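Local coordinates for protein Phthiocerol/phthiodiolone dimycocerosyl transferase (Mycobacterium tuberculosis, PDB 1Q9J) that probably catalyses the transfer of mycocerosyl groups from mycocerosic acid synthase onto phthiocerol and related diols, the last step in making dimycocerosate esters, at residues F327-A330 / F331-T334. Residues are numbered along the deposited sequence; the frame is centred on the assembly and turned at random.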
loop_
_atom_site.group_PDB
_atom_site.type_symbol
_atom_site.label_atom_id
_atom_site.label_comp_id
_atom_site.label_asym_id
_atom_site.label_seq_id
_atom_site.Cartn_x
_atom_site.Cartn_y
_atom_site.Cartn_z
ATOM N N PHE A 327 -0.786 -9.996 -2.337
ATOM C CA PHE A 327 0.088 -9.315 -1.400
ATOM C C PHE A 327 -0.551 -9.114 -0.028
ATOM O O PHE A 327 0.116 -8.695 0.913
ATOM C CB PHE A 327 0.551 -7.978 -1.984
ATOM C CG PHE A 327 1.760 -7.393 -1.290
ATOM C CD1 PHE A 327 2.877 -8.183 -0.999
ATOM C CD2 PHE A 327 1.802 -6.041 -0.970
ATOM C CE1 PHE A 327 4.021 -7.627 -0.401
ATOM C CE2 PHE A 327 2.943 -5.483 -0.374
ATOM C CZ PHE A 327 4.054 -6.280 -0.092
ATOM N N GLY A 328 -1.837 -9.415 0.101
ATOM C CA GLY A 328 -2.451 -9.267 1.403
ATOM C C GLY A 328 -1.752 -10.168 2.418
ATOM O O GLY A 328 -1.715 -9.866 3.615
ATOM N N THR A 329 -1.192 -11.276 1.939
ATOM C CA THR A 329 -0.502 -12.236 2.803
ATOM C C THR A 329 0.554 -11.576 3.696
ATOM O O THR A 329 0.969 -12.136 4.713
ATOM C CB THR A 329 0.194 -13.352 1.973
ATOM O OG1 THR A 329 1.254 -12.790 1.183
ATOM C CG2 THR A 329 -0.804 -14.034 1.052
ATOM N N ALA A 330 0.983 -10.381 3.305
ATOM C CA ALA A 330 1.978 -9.637 4.060
ATOM C C ALA A 330 1.558 -9.467 5.512
ATOM O O ALA A 330 2.394 -9.523 6.404
ATOM C CB ALA A 330 2.196 -8.273 3.424
ATOM N N PHE A 331 0.264 -9.254 5.739
ATOM C CA PHE A 331 -0.266 -9.065 7.080
ATOM C C PHE A 331 -0.363 -10.360 7.864
ATOM O O PHE A 331 -0.949 -10.402 8.938
ATOM C CB PHE A 331 -1.643 -8.406 7.020
ATOM C CG PHE A 331 -1.604 -6.984 6.571
ATOM C CD1 PHE A 331 -1.655 -6.665 5.221
ATOM C CD2 PHE A 331 -1.479 -5.962 7.497
ATOM C CE1 PHE A 331 -1.580 -5.339 4.797
ATOM C CE2 PHE A 331 -1.403 -4.633 7.088
ATOM C CZ PHE A 331 -1.454 -4.323 5.734
ATOM N N GLU A 332 0.204 -11.425 7.323
ATOM C CA GLU A 332 0.182 -12.694 8.019
ATOM C C GLU A 332 1.606 -13.069 8.401
ATOM O O GLU A 332 1.904 -14.233 8.650
ATOM C CB GLU A 332 -0.432 -13.759 7.123
ATOM C CG GLU A 332 -1.845 -13.432 6.728
ATOM C CD GLU A 332 -2.424 -14.450 5.781
ATOM O OE1 GLU A 332 -1.890 -14.592 4.664
ATOM O OE2 GLU A 332 -3.409 -15.117 6.152
ATOM N N GLY A 333 2.478 -12.065 8.433
ATOM C CA GLY A 333 3.869 -12.278 8.785
ATOM C C GLY A 333 4.511 -13.459 8.085
ATOM O O GLY A 333 4.274 -13.685 6.896
ATOM N N THR A 334 5.321 -14.210 8.832
ATOM C CA THR A 334 6.021 -15.384 8.310
ATOM C C THR A 334 5.330 -16.665 8.762
ATOM O O THR A 334 5.017 -16.826 9.936
ATOM C CB THR A 334 7.486 -15.431 8.803
ATOM O OG1 THR A 334 8.205 -14.283 8.328
ATOM C CG2 THR A 334 8.167 -16.702 8.308
#
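Gly328, Thr329 and Ala330 each offer a carbonyl to the amide three residues further on, and these three successive i to i+3 bonds link 327-330 to 331-334. Phe331 N donates to Gly328 O at 3.0 Å, the straightest of these bonds (159° at the hydrogen). Glu332 N reaches Thr329 O at 2.8 Å, and Gly333 N bonds Ala330 O at 3.3 Å with a more bent N-H. In the last two the donor sits well above the carbonyl plane; in the first it is less tilted. This pattern is that of 3-10 winding, which takes in Phe327 to Phe331 in the connection between helix 319-322 and strand 342-345. Gly333 follows with a positive phi (47°), and the chain turns away toward Thr334.

Among the side chains, Glu332 has its CG beside its own backbone N (chi1 -60°), and the extended chain beyond carries the carboxylate across Thr329, with OE1 in van der Waals contact 3.6 Å from Thr329 CB. Thr329 OG1 is bonded to His326 O.

The Phe331 ring turns an edge to the preceding coil: Gly328 O lies near the ring plane, 3.6 Å from Phe331 CD1. Beyond the coil this ring meets Phe368 edge-to-face and packs on Val22, Val374 and Leu376, while Phe327 and Ala330 pack on Phe343 of strand 342-345. The Phe331 side chain comes within about 4 Å of that of His124, the probable proton acceptor, consistent with a place beside the active site.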